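Side-chain contacts in putative Chlorite dismutase TA0507 (Thermoplasma acidophilum, PDB 3DTZ), which is of unknown function but belongs to the chlorite dismutase family, so that it probably binds heme and may act as an oxidoreductase: residues V28-L33 against P227-R232; A42-L47 against D238-L243; I80-S85 against V195-I200; V141-S146 against A204-V209. One frame throughout, in Å; residues are numbered along the deposited sequence.

Contact 1 (V28-L33 against P227-R232); sequences VLSYRL and PILLGR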
loop_
_atom_site.group_PDB
_atom_site.type_symbol
_atom_site.label_atom_id
_atom_site.label_comp_id
_atom_site.label_asym_id
_atom_site.label_seq_id
_atom_site.Cartn_x
_atom_site.Cartn_y
_atom_site.Cartn_z
ATOM N N VAL D 28 11.486 10.567 15.206
ATOM C CA VAL D 28 10.954 11.544 14.268
ATOM C C VAL D 28 9.486 11.123 14.065
ATOM O O VAL D 28 9.222 9.960 13.770
ATOM C CB VAL D 28 11.712 11.507 12.928
ATOM C CG1 VAL D 28 11.085 12.500 11.950
ATOM C CG2 VAL D 28 13.251 11.838 13.160
ATOM N N LEU D 29 8.570 12.073 14.227
ATOM C CA LEU D 29 7.123 11.838 14.038
ATOM C C LEU D 29 6.609 12.844 13.019
ATOM O O LEU D 29 7.016 14.004 13.049
ATOM C CB LEU D 29 6.339 12.055 15.354
ATOM C CG LEU D 29 6.893 11.476 16.668
ATOM C CD1 LEU D 29 5.932 11.821 17.819
ATOM C CD2 LEU D 29 7.103 9.946 16.532
ATOM N N SER D 30 5.697 12.425 12.151
ATOM C CA SER D 30 5.030 13.396 11.281
ATOM C C SER D 30 3.509 13.218 11.348
ATOM O O SER D 30 3.022 12.113 11.620
ATOM C CB SER D 30 5.563 13.320 9.854
ATOM O OG SER D 30 5.224 12.081 9.236
ATOM N N TYR D 31 2.791 14.326 11.183
ATOM C CA TYR D 31 1.341 14.339 11.305
ATOM C C TYR D 31 0.736 15.175 10.213
ATOM O O TYR D 31 1.333 16.155 9.756
ATOM C CB TYR D 31 0.919 14.938 12.663
ATOM C CG TYR D 31 1.161 14.021 13.832
ATOM C CD1 TYR D 31 2.431 13.982 14.461
ATOM C CD2 TYR D 31 0.161 13.183 14.294
ATOM C CE1 TYR D 31 2.687 13.114 15.530
ATOM C CE2 TYR D 31 0.394 12.303 15.377
ATOM C CZ TYR D 31 1.651 12.289 15.982
ATOM O OH TYR D 31 1.875 11.438 17.021
ATOM N N ARG D 32 -0.488 14.818 9.848
ATOM C CA ARG D 32 -1.231 15.538 8.850
ATOM C C ARG D 32 -2.584 15.885 9.428
ATOM O O ARG D 32 -3.316 14.999 9.908
ATOM C CB ARG D 32 -1.415 14.675 7.615
ATOM C CG ARG D 32 -2.029 15.444 6.406
ATOM C CD ARG D 32 -2.153 14.545 5.191
ATOM N NE ARG D 32 -3.048 13.444 5.409
ATOM C CZ ARG D 32 -2.616 12.189 5.635
ATOM N NH1 ARG D 32 -1.286 11.858 5.609
ATOM N NH2 ARG D 32 -3.504 11.255 5.848
ATOM N N LEU D 33 -2.917 17.174 9.355
ATOM C CA LEU D 33 -4.243 17.656 9.769
ATOM C C LEU D 33 -5.359 16.987 8.960
ATOM O O LEU D 33 -5.270 16.867 7.728
ATOM C CB LEU D 33 -4.328 19.192 9.623
ATOM C CG LEU D 33 -3.377 19.992 10.518
ATOM C CD1 LEU D 33 -3.623 21.470 10.268
ATOM C CD2 LEU D 33 -3.641 19.678 12.010
ATOM N N PRO D 227 9.942 6.937 3.515
ATOM C CA PRO D 227 9.823 8.267 2.925
ATOM C C PRO D 227 11.032 9.114 3.281
ATOM O O PRO D 227 11.575 8.945 4.366
ATOM C CB PRO D 227 8.604 8.859 3.645
ATOM C CG PRO D 227 8.640 8.205 5.041
ATOM C CD PRO D 227 9.075 6.779 4.703
ATOM N N ILE D 228 11.431 10.031 2.391
ATOM C CA ILE D 228 12.368 11.067 2.772
ATOM C C ILE D 228 11.561 12.294 3.199
ATOM O O ILE D 228 10.787 12.859 2.403
ATOM C CB ILE D 228 13.361 11.412 1.626
ATOM C CG1 ILE D 228 14.173 10.169 1.246
ATOM C CG2 ILE D 228 14.273 12.593 2.031
ATOM C CD1 ILE D 228 15.411 10.460 0.346
ATOM N N LEU D 229 11.728 12.684 4.459
ATOM C CA LEU D 229 11.046 13.845 5.020
ATOM C C LEU D 229 11.961 15.063 4.903
ATOM O O LEU D 229 13.131 14.982 5.234
ATOM C CB LEU D 229 10.730 13.609 6.492
ATOM C CG LEU D 229 9.858 12.377 6.831
ATOM C CD1 LEU D 229 9.487 12.392 8.264
ATOM C CD2 LEU D 229 8.615 12.361 5.980
ATOM N N LEU D 230 11.423 16.169 4.397
ATOM C CA LEU D 230 12.185 17.423 4.302
ATOM C C LEU D 230 11.363 18.472 5.003
ATOM O O LEU D 230 10.206 18.708 4.627
ATOM C CB LEU D 230 12.379 17.820 2.831
ATOM C CG LEU D 230 13.024 19.184 2.583
ATOM C CD1 LEU D 230 14.464 19.197 3.112
ATOM C CD2 LEU D 230 12.982 19.569 1.094
ATOM N N GLY D 231 11.972 19.092 6.017
ATOM C CA GLY D 231 11.304 20.059 6.863
ATOM C C GLY D 231 12.001 21.412 6.925
ATOM O O GLY D 231 13.214 21.521 6.684
ATOM N N ARG D 232 11.209 22.439 7.235
ATOM C CA ARG D 232 11.694 23.810 7.401
ATOM C C ARG D 232 11.450 24.158 8.874
ATOM O O ARG D 232 10.315 24.052 9.362
ATOM C CB ARG D 232 10.936 24.753 6.459
ATOM C CG ARG D 232 10.974 26.267 6.859
ATOM C CD ARG D 232 12.281 26.954 6.593
ATOM N NE ARG D 232 12.139 28.339 7.074
ATOM C CZ ARG D 232 11.582 29.346 6.394
ATOM N NH1 ARG D 232 11.165 29.192 5.139
ATOM N NH2 ARG D 232 11.478 30.538 6.972
#
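Leu229 alone carries segment 227-232 to Val28 and Ser30 of strand 28-33. Ahead of it, Pro227 follows a cis peptide bond, and Ile228 turns its side chain to Val141 and Tyr143 while its backbone N is held by Asp191 of a second subunit. The strand begins at Leu229, and here the side chain points across to segment 28-33. Its CG lies beside the backbone N (chi1 -58°) and its CD1 continues the chain outward, trans to CA (chi2 -172°), which puts this one methyl at the front. CD1 meets CG1 of Val28 at 4.0 Å, and the two side chains lie alongside with their ends pointing contrary ways. The same CD1 comes within 4.3 Å of Ser30 CB, so the serine offers its methylene to the leucine while its OG is engaged by Ser109. A hydroxyl bordering this nonpolar patch is thereby satisfied without help from segment 227-232. Further along, Leu230 packs on Val141 of the neighbouring strand and Arg232 ends in a salt bridge with Asp89 of the second subunit. The CA atoms of Ser30 and Leu229 are 8.7 Å apart, and no backbone hydrogen bond joins the segments: they are not partners in the sheet but face each other across its curled interior. This buried position inside the sheet is consistent with the alpha+beta barrel of the chlorite dismutase family, built from ferredoxin-like halves.

Contact 2 (A42-L47 against D238-L243); sequences ADTRSL and DIAGFL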
loop_
_atom_site.group_PDB
_atom_site.type_symbol
_atom_site.label_atom_id
_atom_site.label_comp_id
_atom_site.label_asym_id
_atom_site.label_seq_id
_atom_site.Cartn_x
_atom_site.Cartn_y
_atom_site.Cartn_z
ATOM N N ALA D 42 -11.221 30.317 16.006
ATOM C CA ALA D 42 -11.154 29.531 17.237
ATOM C C ALA D 42 -10.310 28.248 17.074
ATOM O O ALA D 42 -9.554 27.882 17.981
ATOM C CB ALA D 42 -12.561 29.188 17.709
ATOM N N ASP D 43 -10.446 27.584 15.922
ATOM C CA ASP D 43 -9.639 26.399 15.593
ATOM C C ASP D 43 -8.177 26.754 15.421
ATOM O O ASP D 43 -7.299 26.011 15.858
ATOM C CB ASP D 43 -10.135 25.723 14.313
ATOM C CG ASP D 43 -11.485 25.047 14.484
ATOM O OD1 ASP D 43 -11.910 24.812 15.639
ATOM O OD2 ASP D 43 -12.124 24.748 13.449
ATOM N N THR D 44 -7.911 27.885 14.770
ATOM C CA THR D 44 -6.547 28.376 14.637
ATOM C C THR D 44 -5.900 28.642 16.011
ATOM O O THR D 44 -4.775 28.198 16.270
ATOM C CB THR D 44 -6.492 29.640 13.747
ATOM O OG1 THR D 44 -7.108 29.351 12.482
ATOM C CG2 THR D 44 -5.058 30.067 13.519
ATOM N N ARG D 45 -6.614 29.366 16.878
ATOM C CA ARG D 45 -6.130 29.685 18.227
ATOM C C ARG D 45 -5.902 28.426 19.073
ATOM O O ARG D 45 -4.888 28.317 19.791
ATOM C CB ARG D 45 -7.082 30.656 18.937
ATOM C CG ARG D 45 -6.906 32.104 18.508
ATOM C CD ARG D 45 -7.717 33.060 19.398
ATOM N NE ARG D 45 -9.139 32.746 19.328
ATOM C CZ ARG D 45 -10.011 33.312 18.493
ATOM N NH1 ARG D 45 -9.631 34.263 17.633
ATOM N NH2 ARG D 45 -11.278 32.919 18.524
ATOM N N SER D 46 -6.836 27.478 18.953
ATOM C CA SER D 46 -6.735 26.182 19.617
ATOM C C SER D 46 -5.479 25.429 19.154
ATOM O O SER D 46 -4.750 24.866 19.972
ATOM C CB SER D 46 -7.982 25.344 19.337
ATOM O OG SER D 46 -7.945 24.131 20.075
ATOM N N LEU D 47 -5.225 25.423 17.849
ATOM C CA LEU D 47 -4.015 24.766 17.343
ATOM C C LEU D 47 -2.756 25.434 17.911
ATOM O O LEU D 47 -1.791 24.761 18.286
ATOM C CB LEU D 47 -3.979 24.764 15.795
ATOM C CG LEU D 47 -2.687 24.237 15.157
ATOM C CD1 LEU D 47 -2.423 22.796 15.633
ATOM C CD2 LEU D 47 -2.709 24.335 13.614
ATOM N N ASP D 238 4.530 29.892 15.873
ATOM C CA ASP D 238 4.338 30.371 14.491
ATOM C C ASP D 238 3.634 29.341 13.602
ATOM O O ASP D 238 3.096 29.685 12.528
ATOM C CB ASP D 238 5.685 30.740 13.855
ATOM C CG ASP D 238 6.313 31.969 14.473
ATOM O OD1 ASP D 238 5.600 32.778 15.107
ATOM O OD2 ASP D 238 7.537 32.136 14.296
ATOM N N ILE D 239 3.615 28.085 14.049
ATOM C CA ILE D 239 3.148 26.983 13.169
ATOM C C ILE D 239 1.649 27.073 12.776
ATOM O O ILE D 239 1.306 26.897 11.609
ATOM C CB ILE D 239 3.679 25.556 13.655
ATOM C CG1 ILE D 239 3.525 24.457 12.580
ATOM C CG2 ILE D 239 3.020 25.167 14.957
ATOM C CD1 ILE D 239 4.020 24.828 11.221
ATOM N N ALA D 240 0.772 27.414 13.719
ATOM C CA ALA D 240 -0.651 27.511 13.404
ATOM C C ALA D 240 -0.908 28.557 12.326
ATOM O O ALA D 240 -1.735 28.362 11.418
ATOM C CB ALA D 240 -1.472 27.783 14.672
ATOM N N GLY D 241 -0.169 29.662 12.386
ATOM C CA GLY D 241 -0.280 30.689 11.367
ATOM C C GLY D 241 0.169 30.267 9.982
ATOM O O GLY D 241 -0.398 30.709 8.980
ATOM N N PHE D 242 1.202 29.438 9.926
ATOM C CA PHE D 242 1.656 28.875 8.662
ATOM C C PHE D 242 0.689 27.819 8.134
ATOM O O PHE D 242 0.475 27.741 6.915
ATOM C CB PHE D 242 3.060 28.290 8.802
ATOM C CG PHE D 242 4.149 29.338 8.862
ATOM C CD1 PHE D 242 4.354 30.199 7.781
ATOM C CD2 PHE D 242 4.965 29.466 9.996
ATOM C CE1 PHE D 242 5.355 31.173 7.816
ATOM C CE2 PHE D 242 5.969 30.452 10.048
ATOM C CZ PHE D 242 6.161 31.297 8.959
ATOM N N LEU D 243 0.103 27.008 9.022
ATOM C CA LEU D 243 -0.707 25.884 8.542
ATOM C C LEU D 243 -2.123 26.236 8.164
ATOM O O LEU D 243 -2.689 25.579 7.292
ATOM C CB LEU D 243 -0.732 24.701 9.517
ATOM C CG LEU D 243 0.616 24.081 9.861
ATOM C CD1 LEU D 243 0.412 22.952 10.821
ATOM C CD2 LEU D 243 1.309 23.602 8.562
#
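Leu47 and Thr44 meet Ala240 and Leu243 in a contact where no side-chain ring, amide or carboxylate takes part; the nearby aromatic group, Phe242, has its ring directed away from helix 42-47 and forms a cation-pi pair with Arg71. The one flat group to touch is the Thr44 peptide, by its O, which lies 3.7 Å from Ala240 CB. That methyl is the centre of the contact. It fits between the Thr44 carbonyl and the branch point of Leu47, with Leu47 CG 3.8 Å from Ala240 CB. Leu47 sends its CG anti to the backbone N (chi1 174°), which brings the isobutyl group alongside the facing helix, and its CD2 rests 3.8 Å from Ala240 CA. The same CD2 extends more loosely to Leu243 CD1, at 4.4 Å. Thr44 adds its CG2 methyl near Ala240 CB, while its OG1 bonds back to the O of Ser40, just ahead of the helix. The two segment axes approach to 8.9 Å and run roughly antiparallel, at 143°. Leu244 covers both Thr44 and Leu47, and Leu243 O accepts a hydrogen bond from Arg103 of a second subunit, so the C-terminal helix also borders the assembly interface. A small alanine sits where the backbones come nearest, opposite Leu47. Between segments 42-47 and 238-243 no hydrogen bond or salt bridge forms, and their pairing probably rests on apolar packing and shape alone.

Contact 3 (I80-S85 against V195-I200); sequences IFWYSS and VVLYEI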
loop_
_atom_site.group_PDB
_atom_site.type_symbol
_atom_site.label_atom_id
_atom_site.label_comp_id
_atom_site.label_asym_id
_atom_site.label_seq_id
_atom_site.Cartn_x
_atom_site.Cartn_y
_atom_site.Cartn_z
ATOM N N ILE D 80 6.427 18.076 11.316
ATOM C CA ILE D 80 7.378 17.016 11.697
ATOM C C ILE D 80 7.960 17.411 13.046
ATOM O O ILE D 80 8.279 18.576 13.255
ATOM C CB ILE D 80 8.542 16.919 10.680
ATOM C CG1 ILE D 80 8.001 16.669 9.266
ATOM C CG2 ILE D 80 9.562 15.800 11.093
ATOM C CD1 ILE D 80 8.964 17.178 8.107
ATOM N N PHE D 81 8.053 16.438 13.953
ATOM C CA PHE D 81 8.638 16.602 15.280
ATOM C C PHE D 81 9.912 15.757 15.358
ATOM O O PHE D 81 9.929 14.615 14.915
ATOM C CB PHE D 81 7.647 16.063 16.349
ATOM C CG PHE D 81 6.357 16.841 16.433
ATOM C CD1 PHE D 81 6.353 18.135 16.978
ATOM C CD2 PHE D 81 5.158 16.305 15.955
ATOM C CE1 PHE D 81 5.170 18.883 17.058
ATOM C CE2 PHE D 81 3.958 17.056 16.017
ATOM C CZ PHE D 81 3.971 18.337 16.594
ATOM N N TRP D 82 10.954 16.297 15.966
ATOM C CA TRP D 82 12.181 15.544 16.214
ATOM C C TRP D 82 12.592 15.774 17.680
ATOM O O TRP D 82 12.674 16.903 18.116
ATOM C CB TRP D 82 13.279 16.035 15.275
ATOM C CG TRP D 82 14.650 15.475 15.516
ATOM C CD1 TRP D 82 14.973 14.193 15.945
ATOM C CD2 TRP D 82 15.892 16.165 15.325
ATOM N NE1 TRP D 82 16.353 14.069 16.043
ATOM C CE2 TRP D 82 16.939 15.253 15.654
ATOM C CE3 TRP D 82 16.230 17.470 14.887
ATOM C CZ2 TRP D 82 18.307 15.598 15.551
ATOM C CZ3 TRP D 82 17.595 17.822 14.790
ATOM C CH2 TRP D 82 18.622 16.890 15.154
ATOM N N TYR D 83 12.847 14.706 18.433
ATOM C CA TYR D 83 13.331 14.889 19.824
ATOM C C TYR D 83 14.221 13.719 20.223
ATOM O O TYR D 83 14.124 12.630 19.612
ATOM C CB TYR D 83 12.164 15.014 20.824
ATOM C CG TYR D 83 11.143 13.918 20.727
ATOM C CD1 TYR D 83 11.284 12.730 21.451
ATOM C CD2 TYR D 83 10.057 14.039 19.847
ATOM C CE1 TYR D 83 10.312 11.700 21.326
ATOM C CE2 TYR D 83 9.116 13.048 19.721
ATOM C CZ TYR D 83 9.244 11.889 20.457
ATOM O OH TYR D 83 8.294 10.914 20.274
ATOM N N SER D 84 15.022 13.931 21.268
ATOM C CA SER D 84 16.037 12.953 21.699
ATOM C C SER D 84 16.147 12.916 23.224
ATOM O O SER D 84 15.933 13.927 23.873
ATOM C CB SER D 84 17.406 13.289 21.094
ATOM O OG SER D 84 17.303 13.685 19.729
ATOM N N SER D 85 16.511 11.755 23.774
ATOM C CA SER D 85 16.693 11.576 25.226
ATOM C C SER D 85 17.455 10.280 25.482
ATOM O O SER D 85 17.321 9.342 24.722
ATOM C CB SER D 85 15.338 11.430 25.937
ATOM O OG SER D 85 15.515 11.272 27.364
ATOM N N VAL D 195 17.963 5.080 10.748
ATOM C CA VAL D 195 17.272 6.314 10.392
ATOM C C VAL D 195 18.369 7.385 10.306
ATOM O O VAL D 195 19.120 7.603 11.278
ATOM C CB VAL D 195 16.166 6.698 11.379
ATOM C CG1 VAL D 195 15.435 7.978 10.872
ATOM C CG2 VAL D 195 15.151 5.540 11.574
ATOM N N VAL D 196 18.547 7.970 9.123
ATOM C CA VAL D 196 19.635 8.940 8.985
ATOM C C VAL D 196 19.020 10.335 9.022
ATOM O O VAL D 196 17.984 10.578 8.372
ATOM C CB VAL D 196 20.481 8.720 7.722
ATOM C CG1 VAL D 196 21.763 9.428 7.879
ATOM C CG2 VAL D 196 20.834 7.215 7.566
ATOM N N LEU D 197 19.590 11.197 9.855
ATOM C CA LEU D 197 19.058 12.551 10.079
ATOM C C LEU D 197 20.110 13.593 9.686
ATOM O O LEU D 197 21.298 13.432 9.998
ATOM C CB LEU D 197 18.709 12.739 11.563
ATOM C CG LEU D 197 17.863 11.635 12.199
ATOM C CD1 LEU D 197 17.678 11.871 13.682
ATOM C CD2 LEU D 197 16.525 11.464 11.472
ATOM N N TYR D 198 19.662 14.694 9.078
ATOM C CA TYR D 198 20.566 15.783 8.689
ATOM C C TYR D 198 19.935 17.116 9.019
ATOM O O TYR D 198 18.763 17.315 8.733
ATOM C CB TYR D 198 20.834 15.779 7.201
ATOM C CG TYR D 198 21.364 14.453 6.755
ATOM C CD1 TYR D 198 22.732 14.183 6.851
ATOM C CD2 TYR D 198 20.496 13.447 6.337
ATOM C CE1 TYR D 198 23.233 12.951 6.475
ATOM C CE2 TYR D 198 20.990 12.188 5.954
ATOM C CZ TYR D 198 22.359 11.966 6.030
ATOM O OH TYR D 198 22.882 10.739 5.694
ATOM N N GLU D 199 20.725 18.003 9.607
ATOM C CA GLU D 199 20.374 19.414 9.660
ATOM C C GLU D 199 21.164 20.077 8.531
ATOM O O GLU D 199 22.388 19.914 8.425
ATOM C CB GLU D 199 20.771 20.048 10.988
ATOM C CG GLU D 199 20.032 19.487 12.181
ATOM C CD GLU D 199 20.415 20.245 13.424
ATOM O OE1 GLU D 199 20.160 21.474 13.453
ATOM O OE2 GLU D 199 20.977 19.623 14.352
ATOM N N ILE D 200 20.464 20.804 7.673
ATOM C CA ILE D 200 21.119 21.345 6.482
ATOM C C ILE D 200 20.767 22.821 6.285
ATOM O O ILE D 200 19.668 23.235 6.641
ATOM C CB ILE D 200 20.744 20.547 5.198
ATOM C CG1 ILE D 200 19.273 20.707 4.862
ATOM C CG2 ILE D 200 21.132 19.060 5.347
ATOM C CD1 ILE D 200 18.839 20.042 3.526
#
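Trp82 projects from strand 79-85 into the core of the curled antiparallel sheet of the ferredoxin-like alpha+beta barrel, where it meets Leu197 and Glu199 of a strand that is not its sheet neighbour. Its indole is carried inward by a CG set anti to the backbone N (chi1 173°). Leu197 approaches the pyrrole part slantwise, its CD1 3.5 Å from Trp82 NE1 and 4.0 Å from Trp82 CE2. Glu199 comes to the far end of the ring system, its side chain nearly perpendicular to that of Trp82. The carboxylate stands at the ring edge, its plane tilted 70° from the indole, and OE2 lies 3.7 Å from Trp82 CH2, a placement that may let the positive rim of the ring face the acid. Other residues fix that carboxylate: Arg180 and the Leu137 backbone N hold OE1, and Tyr182 OH holds OE2. Phe140 stacks with the indole. An alanine in place of Trp82 would probably open a large gap in the core, leaving Leu197 CD1 and the Glu199 carboxylate without the ring they abut and Phe140 without its stacking partner. The CG methylene of Glu199 also takes part, 3.9 Å from Trp82 CZ3.

Contact 4 (V141-S146 against A204-V209); sequences VAYPMS and AAWSRV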
loop_
_atom_site.group_PDB
_atom_site.type_symbol
_atom_site.label_atom_id
_atom_site.label_comp_id
_atom_site.label_asym_id
_atom_site.label_seq_id
_atom_site.Cartn_x
_atom_site.Cartn_y
_atom_site.Cartn_z
ATOM N N VAL D 141 16.361 16.856 7.230
ATOM C CA VAL D 141 16.051 15.730 6.341
ATOM C C VAL D 141 16.126 14.494 7.204
ATOM O O VAL D 141 17.080 14.328 7.946
ATOM C CB VAL D 141 17.078 15.583 5.194
ATOM C CG1 VAL D 141 16.884 14.270 4.401
ATOM C CG2 VAL D 141 17.026 16.806 4.265
ATOM N N ALA D 142 15.130 13.621 7.089
ATOM C CA ALA D 142 15.164 12.355 7.803
ATOM C C ALA D 142 14.693 11.264 6.853
ATOM O O ALA D 142 13.729 11.455 6.110
ATOM C CB ALA D 142 14.246 12.402 9.022
ATOM N N TYR D 143 15.359 10.126 6.864
ATOM C CA TYR D 143 14.724 8.979 6.224
ATOM C C TYR D 143 15.218 7.660 6.777
ATOM O O TYR D 143 16.378 7.578 7.226
ATOM C CB TYR D 143 14.913 9.014 4.707
ATOM C CG TYR D 143 16.324 9.235 4.276
ATOM C CD1 TYR D 143 16.821 10.533 4.164
ATOM C CD2 TYR D 143 17.160 8.160 3.933
ATOM C CE1 TYR D 143 18.102 10.773 3.752
ATOM C CE2 TYR D 143 18.484 8.400 3.517
ATOM C CZ TYR D 143 18.924 9.723 3.433
ATOM O OH TYR D 143 20.207 10.045 3.033
ATOM N N PRO D 144 14.358 6.626 6.689
ATOM C CA PRO D 144 14.820 5.281 6.986
ATOM C C PRO D 144 15.746 4.782 5.896
ATOM O O PRO D 144 15.654 5.234 4.749
ATOM C CB PRO D 144 13.538 4.431 7.018
ATOM C CG PRO D 144 12.413 5.277 6.611
ATOM C CD PRO D 144 12.947 6.663 6.252
HETATM N N MSE D 145 16.627 3.850 6.247
HETATM C CA MSE D 145 17.523 3.236 5.278
HETATM C C MSE D 145 17.879 1.825 5.789
HETATM O O MSE D 145 17.942 1.580 7.006
HETATM C CB MSE D 145 18.779 4.097 5.082
HETATM C CG MSE D 145 19.674 3.556 4.013
HETATM SE SE MSE D 145 21.087 2.442 4.778
HETATM C CE MSE D 145 22.122 3.947 5.352
ATOM N N SER D 146 18.073 0.903 4.862
ATOM C CA SER D 146 18.497 -0.453 5.217
ATOM C C SER D 146 19.544 -0.900 4.202
ATOM O O SER D 146 19.732 -0.264 3.142
ATOM C CB SER D 146 17.310 -1.422 5.243
ATOM O OG SER D 146 16.381 -1.109 6.268
ATOM N N ALA D 204 19.134 22.690 -2.123
ATOM C CA ALA D 204 19.783 22.348 -3.406
ATOM C C ALA D 204 21.206 21.804 -3.213
ATOM O O ALA D 204 21.587 20.809 -3.838
ATOM C CB ALA D 204 19.785 23.568 -4.358
ATOM N N ALA D 205 21.968 22.444 -2.325
ATOM C CA ALA D 205 23.331 22.009 -2.003
ATOM C C ALA D 205 23.343 20.588 -1.432
ATOM O O ALA D 205 24.168 19.763 -1.824
ATOM C CB ALA D 205 23.981 22.982 -1.031
ATOM N N TRP D 206 22.408 20.299 -0.525
ATOM C CA TRP D 206 22.288 18.969 0.050
ATOM C C TRP D 206 21.973 17.948 -1.049
ATOM O O TRP D 206 22.562 16.868 -1.075
ATOM C CB TRP D 206 21.222 18.937 1.141
ATOM C CG TRP D 206 20.702 17.551 1.432
ATOM C CD1 TRP D 206 19.454 17.058 1.117
ATOM C CD2 TRP D 206 21.397 16.479 2.081
ATOM N NE1 TRP D 206 19.338 15.755 1.528
ATOM C CE2 TRP D 206 20.513 15.365 2.113
ATOM C CE3 TRP D 206 22.673 16.344 2.624
ATOM C CZ2 TRP D 206 20.870 14.135 2.672
ATOM C CZ3 TRP D 206 23.028 15.121 3.196
ATOM C CH2 TRP D 206 22.125 14.034 3.216
ATOM N N SER D 207 21.054 18.302 -1.949
ATOM C CA SER D 207 20.672 17.398 -3.045
ATOM C C SER D 207 21.889 17.095 -3.926
ATOM O O SER D 207 22.089 15.950 -4.372
ATOM C CB SER D 207 19.527 17.993 -3.887
ATOM O OG SER D 207 19.077 17.053 -4.857
ATOM N N ARG D 208 22.705 18.115 -4.165
ATOM C CA ARG D 208 23.919 17.940 -4.988
ATOM C C ARG D 208 24.932 17.015 -4.335
ATOM O O ARG D 208 25.520 16.153 -5.011
ATOM C CB ARG D 208 24.555 19.272 -5.358
ATOM C CG ARG D 208 23.731 20.052 -6.361
ATOM C CD ARG D 208 24.519 21.229 -6.900
ATOM N NE ARG D 208 24.887 22.186 -5.865
ATOM C CZ ARG D 208 24.122 23.210 -5.503
ATOM N NH1 ARG D 208 22.943 23.404 -6.096
ATOM N NH2 ARG D 208 24.539 24.035 -4.555
ATOM N N VAL D 209 25.121 17.180 -3.028
ATOM C CA VAL D 209 25.989 16.269 -2.264
ATOM C C VAL D 209 25.480 14.838 -2.395
ATOM O O VAL D 209 26.247 13.918 -2.669
ATOM C CB VAL D 209 26.053 16.600 -0.743
ATOM C CG1 VAL D 209 26.862 15.507 -0.036
ATOM C CG2 VAL D 209 26.664 17.973 -0.484
#
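Trp206 swings its indole off the helix with CG anti to the backbone N (chi1 160°), which lays the ring against Val141 and Tyr143 of the strand. Tyr143 takes a different rotamer, its CG held between the backbone N and the carbonyl carbon (chi1 50°), which points the phenol toward the helix, its OH reaching the indole rim. Val141 presents both methyls to the pyrrole side: CG2 lies 3.7 Å and CG1 4.1 Å from Trp206 NE1. Helix 203-213 here packs on the outer face of the antiparallel sheet, as the helices of a ferredoxin-like alpha+beta barrel do, and Tyr198 of the adjoining strand meets the same indole with the ring planes at about 40°. NE1, which packs against Val141, donates to Gly188 O of a second subunit, which ties the helix-sheet packing to the pentamer interface. A leucine in place of Trp206 is likely to leave the Gly188 carbonyl of the neighbouring subunit without its donor, and Val141 and the Tyr143 OH without the ring they pack on. Tyr143 arrives at that ring from the direction opposite to the indole's own, rim to rim, its OH 4.2 Å from Trp206 CZ2 and near the indole plane.

In the fold
From the N terminus, strand 25-33 opens contact 1, which closes only at strand 229-234, so most of the chain lies between its ends. Helix 41-60 follows and opens contact 2; its partner, helix 236-243, comes after strand 229-234, and contacts 1 and 2 therefore cross. Contact 3, from strand 79-85 to strand 194-200, falls within the spans of both. Contact 4, from strand 139-147 to helix 203-213, also lies within both but crosses contact 3. Contacts 1, 3 and 4 touch one another in the barrel, whereas contact 2 joins the first and last helices, its centre about 18 Å from that of contact 1. Contacts 1, 2 and 4 adjoin a second subunit.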